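Local coordinates for uncharacterized protein (Bordetella bronchiseptica, PDB 4XG0) that probably acts as a kinase of the DUF1537 family, phosphorylating acid sugars in a catabolic pathway, at residues L370-I375 and G388-G393; G383-G388 and P399-A404; D112-G117 and G152-G157; P160-S165 and T175-P180. All blocks are in the same frame, centred on the assembly; numbering follows the deposited sequence.

Contact 1 of 4, residues L370-I375 and G388-G393; sequences LQASGI and GTLTGG
Gly374 and Thr391 pair across an antiparallel beta hairpin formed by strands 374-380 and 385-391, at the end remote from its turn. Thr391 N reaches Gly374 O at 2.9 Å in an almost straight bond (171° at the hydrogen), although it comes from above the carbonyl plane. Ser373 N adds a bond of 2.8 Å to Thr391 O, so Thr391 is gripped through both halves of its backbone. Beside these bonds Ser373 OG and Thr391 OG1 lie 2.9 Å apart; each hydroxyl is tucked between its own backbone N and carbonyl carbon (chi1 57° and 71°), which turns the pair together. Short hydroxyl side chains suit this partly open border.

Ile375 and Leu390 occupy the opposite face, as a non-hydrogen-bonded pair. Leu390 divides its methyls: CD1 meets Leu370 CD1 at 3.7 Å, the side chains crossing at about a right angle, while CD2 lies 3.9 Å from Ala372 CB. Ile375 CG2 settles 3.6 Å from Gly388 CA, using the room that a residue without a side chain leaves. Leu367 of helix 360-369 covers Ala372, Ile375 and Leu390.

That helix closes in a Schellman motif at Gln371, swinging the chain toward the hairpin. Gly392 and Gly393 follow with positive phi; Leu370 O and Gln371 O leave Gly393 no room for a side chain. A water donates to both Leu370 O (2.9 Å) and Gly392 O (2.7 Å).

Contact 2 of 4, residues G383-G388 and P399-A404; sequences GGVPLG and PVVTKA
Leu387 and Gly388 lie against Val401 and Val400 where strands 385-388 and 399-403 run antiparallel, their axes 4.8 Å apart at 165°. Gly388 and Val400 form a hydrogen-bonded pair, with Gly388 N to Val400 O at 2.9 Å and Val400 N to Gly388 O at 2.8 Å. Toward Pro386 the strands hold each other less firmly: Thr402 N to Pro386 O is a weak bond of 3.4 Å, and proline has no N-H to return. Its CD instead sits 3.3 Å from Thr402 O, a buried oxygen without a partner in the model.

Val401 spreads its two methyls along the neighbouring strand. With CG1 trans to the backbone N (chi1 167°), that methyl presses on Val385 CG1 at 3.4 Å, tighter than usual van der Waals contact, while CG2 touches Leu387 CD1 at 3.5 Å. Branched aliphatic residues suit this face, which Ile420 of helix 412-421 covers. The pair is a beta hairpin within the mixed sheet of the nucleotide-binding C-terminal domain, strand 399-403 also lying parallel to strand 354-358. Val400 lies on the other face, where it packs on Ile375.

Lys403 lays CG and CD alongside Val385 CG2, then bends at chi3 and chi4, bringing NZ to Ala404 O at 2.8 Å; Gln273 OE1 and Phe407 O also accept from this ammonium group.

Contact 3 of 4, residues D112-G117 and G152-G157; sequences DSTLRG and GVLYVG
Ser113 and Thr114 form the corner of a type I beta turn, Asp112 to Leu115, that stands over strand 153-156, the middle strand of a small antiparallel sheet in the sugar-binding N-terminal domain. The nearest alpha carbons are Thr114 CA and Leu154 CA at 6.9 Å, and no backbone-to-backbone bond joins the segments; side chains of the strand meet Ser113 O and the side chains of Thr114 and Leu115.

Leu154 carries most of it. With CG trans to the backbone N (chi1 -161°), its isopropyl end presses on the turn: Leu154 CG lies 3.1 Å from Ser113 O, with both methyls close to that oxygen. Leu115 slides past Leu154 in the opposite direction, its CD1 3.8 Å from Leu154 CB. Alongside, Thr114 CG2 meets Val156 CG2 at 3.5 Å. Threonine suits its place: its methyl packs against the strand, while Thr114 OG1 bonds Asp112 OD2 at 2.6 Å and fixes the rotation.

Asp112 OD2 also takes Arg116 N on its anti lone pair and Arg116 NE at 2.8 Å. Arg116 NH2 meets Asp112 OD1 at 3.0 Å, completing a side-on grip, and NH1 bridges to Asp169.

An apolar underside thus seats the loop on the sheet, burying Ser113 O without a partner in the model, while Ser113 OG and Asp112 OD1 bond a citrate that may mark the sugar-acid pocket, though it probably came from the crystallisation liquor.

Contact 4 of 4, residues P160-S165 and T175-P180; sequences PVTETS and TESHIP
Ser177 and Thr162 bury the most surface in a contact of the sugar-binding N-terminal domain that ties the 3-10 segment 161-163, after the small antiparallel sheet, to the N-terminal end of helix 179-183. Ser177 is the more enclosed. Ser177 OG lies beside its own backbone N, with chi1 -57°, and accepts from Thr162 N at 2.9 Å with an angle of 150° at the hydrogen. The position of that oxygen is less sure than most, since the model sets it implausibly near Thr162 OG1, and the relation between the two hydroxyls is doubtful. A small side chain whose oxygen can accept from a backbone N-H suits this buried position.

The methyl of Thr162, CG2, reaches over the peptide between Thr175 and Glu176 to lie 3.5 Å from Glu176 N. The third contributor, Val161, is aliphatic where the site is buried, and its CG1 packs 3.8 Å from Ser177 CB.

Further bonds hold each piece in shape. At the 3-10 segment, Glu163 N bonds Pro160 O, three residues back, at 2.9 Å. Val161 O accepts twice from Thr164, from its N and from OG1, the latter at 2.7 Å on a lone pair in the carbonyl plane. On the other segment Glu176 folds back so that OE2 takes His178 N at 2.9 Å.

His178 is the N-cap of the helix. Its imidazole is held by Thr181 OG1 at ND1 and by Gln187 OE1 at NE2, while Pro180 CD sits 3.7 Å above one face, over the ring centre.

The four contacts form two pairs, one in each domain. Contacts 1 and 2 share Gly388 and strand 385-391, so that three successive strands of the C-terminal sheet are joined; Ile375 CG2 and Leu390 CD2 of contact 1 lie 3.7 and 3.8 Å from Val400 CG1 of contact 2. In the N-terminal domain, contacts 3 and 4 have centres only about 6 Å apart, and segment 152-157 is joined to both segments of contact 4 through probable hydrogen bonds from Val161 N to Leu154 O and Ile179 N to Gly152 O. Citrate is bonded by segment 112-117 of contact 3. Between the domains, contacts 2 and 3 approach to about 28 Å at their nearest atoms.

Contact 1 of 4, residues L370-I375 and G388-G393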
loop_
_atom_site.group_PDB
_atom_site.type_symbol
_atom_site.label_atom_id
_atom_site.label_comp_id
_atom_site.label_asym_id
_atom_site.label_seq_id
_atom_site.Cartn_x
_atom_site.Cartn_y
_atom_site.Cartn_z
ATOM N N LEU A 370 -24.526 14.706 0.285
ATOM C CA LEU A 370 -23.487 15.247 1.172
ATOM C C LEU A 370 -23.199 16.736 0.935
ATOM O O LEU A 370 -22.344 17.316 1.591
ATOM C CB LEU A 370 -22.209 14.440 1.027
ATOM C CG LEU A 370 -22.229 13.012 1.578
ATOM C CD1 LEU A 370 -21.007 12.255 1.116
ATOM C CD2 LEU A 370 -22.247 13.069 3.101
ATOM N N GLN A 371 -23.922 17.343 -0.005
ATOM C CA GLN A 371 -23.806 18.776 -0.295
ATOM C C GLN A 371 -22.392 19.127 -0.751
ATOM O O GLN A 371 -21.897 20.234 -0.527
ATOM C CB GLN A 371 -24.253 19.615 0.925
ATOM C CG GLN A 371 -25.596 19.141 1.512
ATOM C CD GLN A 371 -25.947 19.815 2.850
ATOM O OE1 GLN A 371 -25.063 20.139 3.658
ATOM N NE2 GLN A 371 -27.239 20.017 3.085
ATOM N N ALA A 372 -21.750 18.169 -1.415
ATOM C CA ALA A 372 -20.450 18.395 -1.993
ATOM C C ALA A 372 -20.586 19.139 -3.303
ATOM O O ALA A 372 -21.465 18.816 -4.125
ATOM C CB ALA A 372 -19.726 17.068 -2.218
ATOM N N SER A 373 -19.723 20.127 -3.495
ATOM C CA SER A 373 -19.729 20.923 -4.725
ATOM C C SER A 373 -18.993 20.190 -5.852
ATOM O O SER A 373 -19.299 20.330 -7.039
ATOM C CB SER A 373 -19.055 22.261 -4.467
ATOM O OG SER A 373 -17.738 22.082 -3.978
ATOM N N GLY A 374 -18.014 19.388 -5.475
ATOM C CA GLY A 374 -17.139 18.805 -6.462
ATOM C C GLY A 374 -16.093 17.965 -5.772
ATOM O O GLY A 374 -16.258 17.651 -4.599
ATOM N N ILE A 375 -15.050 17.597 -6.514
ATOM C CA ILE A 375 -14.039 16.639 -6.061
ATOM C C ILE A 375 -12.679 17.243 -6.331
ATOM O O ILE A 375 -12.351 17.637 -7.453
ATOM C CB ILE A 375 -14.153 15.300 -6.833
ATOM C CG1 ILE A 375 -15.538 14.684 -6.623
ATOM C CG2 ILE A 375 -13.043 14.342 -6.425
ATOM C CD1 ILE A 375 -15.783 13.415 -7.449
ATOM N N GLY A 388 -10.292 11.295 -5.650
ATOM C CA GLY A 388 -10.116 12.644 -5.149
ATOM C C GLY A 388 -10.696 12.729 -3.756
ATOM O O GLY A 388 -10.946 11.713 -3.121
ATOM N N THR A 389 -10.849 13.958 -3.265
ATOM C CA THR A 389 -11.531 14.199 -2.019
ATOM C C THR A 389 -12.709 15.167 -2.218
ATOM O O THR A 389 -12.632 16.088 -3.017
ATOM C CB THR A 389 -10.575 14.771 -0.999
ATOM O OG1 THR A 389 -9.919 15.939 -1.506
ATOM C CG2 THR A 389 -9.507 13.719 -0.659
ATOM N N LEU A 390 -13.772 14.977 -1.448
ATOM C CA LEU A 390 -14.915 15.876 -1.550
ATOM C C LEU A 390 -14.542 17.302 -1.203
ATOM O O LEU A 390 -13.817 17.586 -0.239
ATOM C CB LEU A 390 -16.104 15.456 -0.683
ATOM C CG LEU A 390 -16.712 14.100 -1.021
ATOM C CD1 LEU A 390 -17.827 13.712 -0.068
ATOM C CD2 LEU A 390 -17.201 14.084 -2.457
ATOM N N THR A 391 -15.082 18.233 -1.985
ATOM C CA THR A 391 -14.995 19.628 -1.605
ATOM C C THR A 391 -16.360 20.153 -1.275
ATOM O O THR A 391 -17.347 19.823 -1.954
ATOM C CB THR A 391 -14.374 20.492 -2.710
ATOM O OG1 THR A 391 -15.287 20.624 -3.796
ATOM C CG2 THR A 391 -13.121 19.841 -3.222
ATOM N N GLY A 392 -16.412 20.965 -0.222
ATOM C CA GLY A 392 -17.662 21.532 0.243
ATOM C C GLY A 392 -18.495 20.546 1.037
ATOM O O GLY A 392 -18.243 19.346 1.057
ATOM N N GLY A 393 -19.492 21.074 1.729
ATOM C CA GLY A 393 -20.488 20.234 2.353
ATOM C C GLY A 393 -20.015 19.565 3.621
ATOM O O GLY A 393 -18.924 19.830 4.130
HETATM O O HOH W 1 -19.457 16.966 1.641
#

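Contact 2 of 4, residues G383-G388 and P399-A404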
loop_
_atom_site.group_PDB
_atom_site.type_symbol
_atom_site.label_atom_id
_atom_site.label_comp_id
_atom_site.label_asym_id
_atom_site.label_seq_id
_atom_site.Cartn_x
_atom_site.Cartn_y
_atom_site.Cartn_z
ATOM N N GLY A 383 -7.559 4.596 -15.551
ATOM C CA GLY A 383 -8.093 5.666 -16.380
ATOM C C GLY A 383 -9.616 5.659 -16.502
ATOM O O GLY A 383 -10.194 4.674 -16.941
ATOM N N GLY A 384 -10.272 6.753 -16.114
ATOM C CA GLY A 384 -11.733 6.788 -16.114
ATOM C C GLY A 384 -12.351 6.454 -14.764
ATOM O O GLY A 384 -13.563 6.556 -14.574
ATOM N N VAL A 385 -11.502 6.084 -13.806
ATOM C CA VAL A 385 -11.943 5.826 -12.449
ATOM C C VAL A 385 -11.130 6.751 -11.507
ATOM O O VAL A 385 -10.121 6.357 -10.890
ATOM C CB VAL A 385 -11.732 4.347 -12.087
ATOM C CG1 VAL A 385 -12.315 4.037 -10.706
ATOM C CG2 VAL A 385 -12.407 3.431 -13.155
ATOM N N PRO A 386 -11.532 8.015 -11.432
ATOM C CA PRO A 386 -10.700 8.976 -10.685
ATOM C C PRO A 386 -10.869 8.880 -9.186
ATOM O O PRO A 386 -11.928 8.461 -8.703
ATOM C CB PRO A 386 -11.236 10.335 -11.155
ATOM C CG PRO A 386 -12.668 10.045 -11.588
ATOM C CD PRO A 386 -12.577 8.684 -12.233
ATOM N N LEU A 387 -9.845 9.333 -8.466
ATOM C CA LEU A 387 -9.807 9.354 -7.004
ATOM C C LEU A 387 -9.477 10.776 -6.571
ATOM O O LEU A 387 -8.514 11.398 -7.069
ATOM C CB LEU A 387 -8.730 8.413 -6.471
ATOM C CG LEU A 387 -8.397 8.421 -4.968
ATOM C CD1 LEU A 387 -9.572 7.997 -4.165
ATOM C CD2 LEU A 387 -7.230 7.453 -4.739
ATOM N N GLY A 388 -10.292 11.295 -5.650
ATOM C CA GLY A 388 -10.116 12.644 -5.149
ATOM C C GLY A 388 -10.696 12.729 -3.756
ATOM O O GLY A 388 -10.946 11.713 -3.121
ATOM N N PRO A 399 -12.248 10.926 0.971
ATOM C CA PRO A 399 -11.866 10.340 -0.323
ATOM C C PRO A 399 -13.052 9.736 -1.067
ATOM O O PRO A 399 -13.953 9.131 -0.473
ATOM C CB PRO A 399 -10.866 9.269 0.063
ATOM C CG PRO A 399 -10.245 9.795 1.390
ATOM C CD PRO A 399 -11.493 10.328 2.087
ATOM N N VAL A 400 -13.057 9.955 -2.379
ATOM C CA VAL A 400 -14.142 9.510 -3.238
ATOM C C VAL A 400 -13.572 9.013 -4.571
ATOM O O VAL A 400 -12.561 9.527 -5.069
ATOM C CB VAL A 400 -15.177 10.667 -3.505
ATOM C CG1 VAL A 400 -14.474 11.919 -4.032
ATOM C CG2 VAL A 400 -16.276 10.220 -4.435
ATOM N N VAL A 401 -14.228 7.991 -5.114
ATOM C CA VAL A 401 -13.955 7.458 -6.430
ATOM C C VAL A 401 -15.279 7.400 -7.148
ATOM O O VAL A 401 -16.286 6.958 -6.594
ATOM C CB VAL A 401 -13.388 6.013 -6.348
ATOM C CG1 VAL A 401 -13.398 5.328 -7.712
ATOM C CG2 VAL A 401 -11.996 5.998 -5.742
ATOM N N THR A 402 -15.289 7.854 -8.386
ATOM C CA THR A 402 -16.489 7.767 -9.175
ATOM C C THR A 402 -16.195 6.973 -10.457
ATOM O O THR A 402 -15.050 6.891 -10.944
ATOM C CB THR A 402 -17.040 9.175 -9.482
ATOM O OG1 THR A 402 -15.967 9.991 -9.958
ATOM C CG2 THR A 402 -17.596 9.811 -8.214
ATOM N N LYS A 403 -17.243 6.382 -11.012
ATOM C CA LYS A 403 -17.064 5.528 -12.181
ATOM C C LYS A 403 -18.366 5.403 -12.933
ATOM O O LYS A 403 -19.426 5.294 -12.323
ATOM C CB LYS A 403 -16.595 4.127 -11.756
ATOM C CG LYS A 403 -16.311 3.176 -12.885
ATOM C CD LYS A 403 -15.923 1.771 -12.389
ATOM C CE LYS A 403 -17.137 0.962 -11.913
ATOM N NZ LYS A 403 -18.076 0.635 -13.055
ATOM N N ALA A 404 -18.287 5.393 -14.254
ATOM C CA ALA A 404 -19.482 5.139 -15.034
ATOM C C ALA A 404 -19.885 3.671 -14.843
ATOM O O ALA A 404 -19.036 2.804 -14.622
ATOM C CB ALA A 404 -19.252 5.463 -16.468
HETATM O O HOH W 2 -15.853 5.819 -15.666
#

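Contact 3 of 4, residues D112-G117 and G152-G157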
loop_
_atom_site.group_PDB
_atom_site.type_symbol
_atom_site.label_atom_id
_atom_site.label_comp_id
_atom_site.label_asym_id
_atom_site.label_seq_id
_atom_site.Cartn_x
_atom_site.Cartn_y
_atom_site.Cartn_z
ATOM N N ASP A 112 20.450 -2.942 -3.910
ATOM C CA ASP A 112 20.484 -3.439 -5.280
ATOM C C ASP A 112 19.669 -4.728 -5.338
ATOM O O ASP A 112 19.819 -5.621 -4.472
ATOM C CB ASP A 112 21.960 -3.719 -5.668
ATOM C CG ASP A 112 22.156 -4.146 -7.141
ATOM O OD1 ASP A 112 21.536 -3.568 -8.072
ATOM O OD2 ASP A 112 23.029 -5.050 -7.359
ATOM N N SER A 113 18.850 -4.839 -6.374
ATOM C CA SER A 113 18.151 -6.092 -6.656
ATOM C C SER A 113 19.126 -7.212 -6.893
ATOM O O SER A 113 18.782 -8.363 -6.644
ATOM C CB SER A 113 17.223 -5.995 -7.868
ATOM O OG SER A 113 17.925 -5.686 -9.043
ATOM N N THR A 114 20.308 -6.883 -7.424
ATOM C CA THR A 114 21.298 -7.912 -7.700
ATOM C C THR A 114 22.405 -8.030 -6.657
ATOM O O THR A 114 23.472 -8.588 -6.949
ATOM C CB THR A 114 21.876 -7.788 -9.133
ATOM O OG1 THR A 114 22.246 -6.433 -9.417
ATOM C CG2 THR A 114 20.861 -8.286 -10.162
ATOM N N LEU A 115 22.140 -7.566 -5.435
ATOM C CA LEU A 115 22.987 -7.860 -4.262
ATOM C C LEU A 115 24.356 -7.184 -4.201
ATOM O O LEU A 115 25.134 -7.535 -3.330
ATOM C CB LEU A 115 23.247 -9.373 -4.140
ATOM C CG LEU A 115 22.046 -10.272 -4.361
ATOM C CD1 LEU A 115 22.436 -11.738 -4.167
ATOM C CD2 LEU A 115 20.880 -9.914 -3.431
ATOM N N ARG A 116 24.658 -6.255 -5.111
ATOM C CA ARG A 116 25.964 -5.627 -5.115
ATOM C C ARG A 116 26.056 -4.728 -3.902
ATOM O O ARG A 116 25.121 -3.970 -3.601
ATOM C CB ARG A 116 26.226 -4.837 -6.394
ATOM C CG ARG A 116 26.350 -5.701 -7.634
ATOM C CD ARG A 116 26.306 -4.880 -8.908
ATOM N NE ARG A 116 25.003 -4.250 -9.112
ATOM C CZ ARG A 116 24.724 -3.361 -10.069
ATOM N NH1 ARG A 116 25.668 -2.972 -10.921
ATOM N NH2 ARG A 116 23.499 -2.849 -10.176
ATOM N N GLY A 117 27.166 -4.841 -3.187
ATOM C CA GLY A 117 27.418 -4.059 -1.999
ATOM C C GLY A 117 27.942 -4.898 -0.847
ATOM O O GLY A 117 28.129 -6.105 -0.988
ATOM N N GLY A 152 15.424 -18.783 -2.026
ATOM C CA GLY A 152 16.391 -17.882 -1.422
ATOM C C GLY A 152 17.456 -17.357 -2.363
ATOM O O GLY A 152 18.289 -16.540 -1.940
ATOM N N VAL A 153 17.432 -17.796 -3.624
ATOM C CA VAL A 153 18.438 -17.416 -4.609
ATOM C C VAL A 153 17.987 -16.230 -5.441
ATOM O O VAL A 153 16.881 -16.224 -5.938
ATOM C CB VAL A 153 18.731 -18.584 -5.581
ATOM C CG1 VAL A 153 19.742 -18.161 -6.620
ATOM C CG2 VAL A 153 19.243 -19.806 -4.831
ATOM N N LEU A 154 18.837 -15.224 -5.573
ATOM C CA LEU A 154 18.488 -14.073 -6.413
ATOM C C LEU A 154 18.686 -14.485 -7.874
ATOM O O LEU A 154 19.802 -14.777 -8.309
ATOM C CB LEU A 154 19.344 -12.860 -6.041
ATOM C CG LEU A 154 18.836 -11.463 -6.467
ATOM C CD1 LEU A 154 18.868 -11.313 -7.998
ATOM C CD2 LEU A 154 17.418 -11.208 -5.924
ATOM N N TYR A 155 17.574 -14.569 -8.597
ATOM C CA TYR A 155 17.575 -14.897 -10.015
ATOM C C TYR A 155 17.410 -13.628 -10.856
ATOM O O TYR A 155 16.609 -12.744 -10.534
ATOM C CB TYR A 155 16.425 -15.847 -10.342
ATOM C CG TYR A 155 16.809 -17.306 -10.308
ATOM C CD1 TYR A 155 17.085 -17.945 -9.108
ATOM C CD2 TYR A 155 16.928 -18.029 -11.477
ATOM C CE1 TYR A 155 17.444 -19.291 -9.064
ATOM C CE2 TYR A 155 17.274 -19.363 -11.457
ATOM C CZ TYR A 155 17.540 -19.983 -10.250
ATOM O OH TYR A 155 17.897 -21.289 -10.245
ATOM N N VAL A 156 18.186 -13.559 -11.939
ATOM C CA VAL A 156 18.008 -12.534 -12.972
ATOM C C VAL A 156 17.522 -13.287 -14.220
ATOM O O VAL A 156 18.263 -14.106 -14.760
ATOM C CB VAL A 156 19.354 -11.818 -13.299
ATOM C CG1 VAL A 156 19.166 -10.797 -14.401
ATOM C CG2 VAL A 156 19.956 -11.144 -12.047
ATOM N N GLY A 157 16.294 -13.030 -14.679
ATOM C CA GLY A 157 15.668 -13.919 -15.646
ATOM C C GLY A 157 15.699 -15.369 -15.143
ATOM O O GLY A 157 15.348 -15.624 -13.991
#

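Contact 4 of 4, residues P160-S165 and T175-P180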
loop_
_atom_site.group_PDB
_atom_site.type_symbol
_atom_site.label_atom_id
_atom_site.label_comp_id
_atom_site.label_asym_id
_atom_site.label_seq_id
_atom_site.Cartn_x
_atom_site.Cartn_y
_atom_site.Cartn_z
ATOM N N PRO A 160 20.598 -17.841 -11.805
ATOM C CA PRO A 160 21.120 -17.212 -10.580
ATOM C C PRO A 160 22.035 -16.047 -10.908
ATOM O O PRO A 160 22.731 -16.133 -11.911
ATOM C CB PRO A 160 21.971 -18.343 -9.969
ATOM C CG PRO A 160 21.288 -19.578 -10.414
ATOM C CD PRO A 160 20.841 -19.290 -11.829
ATOM N N VAL A 161 22.071 -15.011 -10.073
ATOM C CA VAL A 161 22.762 -13.789 -10.423
ATOM C C VAL A 161 24.259 -14.080 -10.659
ATOM O O VAL A 161 24.847 -13.494 -11.554
ATOM C CB VAL A 161 22.548 -12.705 -9.365
ATOM C CG1 VAL A 161 23.094 -13.161 -8.008
ATOM C CG2 VAL A 161 23.164 -11.397 -9.804
ATOM N N THR A 162 24.843 -15.022 -9.903
ATOM C CA THR A 162 26.253 -15.394 -10.083
ATOM C C THR A 162 26.575 -16.017 -11.455
ATOM O O THR A 162 27.742 -16.239 -11.759
ATOM C CB THR A 162 26.778 -16.375 -8.958
ATOM O OG1 THR A 162 25.828 -17.421 -8.722
ATOM C CG2 THR A 162 27.036 -15.626 -7.659
ATOM N N GLU A 163 25.562 -16.309 -12.274
ATOM C CA GLU A 163 25.799 -16.739 -13.662
ATOM C C GLU A 163 25.720 -15.579 -14.674
ATOM O O GLU A 163 25.797 -15.796 -15.882
ATOM C CB GLU A 163 24.814 -17.831 -14.085
ATOM C CG GLU A 163 25.016 -19.168 -13.379
ATOM C CD GLU A 163 23.999 -20.203 -13.807
ATOM O OE1 GLU A 163 23.378 -20.016 -14.874
ATOM O OE2 GLU A 163 23.811 -21.204 -13.077
ATOM N N THR A 164 25.568 -14.358 -14.179
ATOM C CA THR A 164 25.381 -13.202 -15.049
ATOM C C THR A 164 26.526 -12.208 -14.894
ATOM O O THR A 164 27.421 -12.390 -14.070
ATOM C CB THR A 164 24.079 -12.456 -14.721
ATOM O OG1 THR A 164 24.233 -11.754 -13.485
ATOM C CG2 THR A 164 22.919 -13.425 -14.616
ATOM N N SER A 165 26.456 -11.142 -15.684
ATOM C CA SER A 165 27.488 -10.112 -15.746
ATOM C C SER A 165 27.963 -9.585 -14.385
ATOM O O SER A 165 29.093 -9.115 -14.257
ATOM C CB SER A 165 26.958 -8.940 -16.573
ATOM O OG SER A 165 25.767 -9.305 -17.255
ATOM N N THR A 175 29.398 -12.671 -5.607
ATOM C CA THR A 175 30.009 -13.988 -5.522
ATOM C C THR A 175 29.196 -15.029 -4.751
ATOM O O THR A 175 29.695 -16.123 -4.465
ATOM C CB THR A 175 31.404 -13.888 -4.874
ATOM O OG1 THR A 175 31.287 -13.258 -3.593
ATOM C CG2 THR A 175 32.331 -13.068 -5.756
ATOM N N GLU A 176 27.953 -14.711 -4.414
ATOM C CA GLU A 176 27.083 -15.685 -3.787
ATOM C C GLU A 176 25.636 -15.263 -4.017
ATOM O O GLU A 176 25.239 -14.162 -3.609
ATOM C CB GLU A 176 27.378 -15.759 -2.294
ATOM C CG GLU A 176 26.445 -16.669 -1.544
ATOM C CD GLU A 176 26.436 -18.035 -2.132
ATOM O OE1 GLU A 176 27.540 -18.634 -2.240
ATOM O OE2 GLU A 176 25.358 -18.493 -2.513
ATOM N N SER A 177 24.873 -16.136 -4.675
ATOM C CA SER A 177 23.514 -15.846 -5.160
ATOM C C SER A 177 22.474 -16.290 -4.136
ATOM O O SER A 177 21.351 -15.846 -4.160
ATOM C CB SER A 177 23.243 -16.661 -6.436
ATOM O OG SER A 177 24.189 -16.413 -7.467
ATOM N N HIS A 178 22.864 -17.224 -3.261
ATOM C CA HIS A 178 21.921 -17.810 -2.320
ATOM C C HIS A 178 21.908 -16.938 -1.088
ATOM O O HIS A 178 22.860 -16.960 -0.283
ATOM C CB HIS A 178 22.343 -19.263 -1.979
ATOM C CG HIS A 178 21.306 -20.003 -1.192
ATOM N ND1 HIS A 178 21.528 -20.463 0.081
ATOM C CD2 HIS A 178 20.014 -20.287 -1.481
ATOM C CE1 HIS A 178 20.429 -21.054 0.532
ATOM N NE2 HIS A 178 19.494 -20.951 -0.398
ATOM N N ILE A 179 20.863 -16.108 -0.957
ATOM C CA ILE A 179 20.932 -15.016 0.002
ATOM C C ILE A 179 21.052 -15.558 1.431
ATOM O O ILE A 179 21.799 -15.007 2.235
ATOM C CB ILE A 179 19.759 -14.019 -0.162
ATOM C CG1 ILE A 179 19.688 -13.563 -1.622
ATOM C CG2 ILE A 179 19.968 -12.856 0.783
ATOM C CD1 ILE A 179 18.423 -12.796 -1.995
ATOM N N PRO A 180 20.375 -16.679 1.739
ATOM C CA PRO A 180 20.490 -17.254 3.091
ATOM C C PRO A 180 21.928 -17.661 3.452
ATOM O O PRO A 180 22.339 -17.548 4.602
ATOM C CB PRO A 180 19.539 -18.450 3.045
ATOM C CG PRO A 180 18.556 -18.115 1.952
ATOM C CD PRO A 180 19.335 -17.349 0.937
#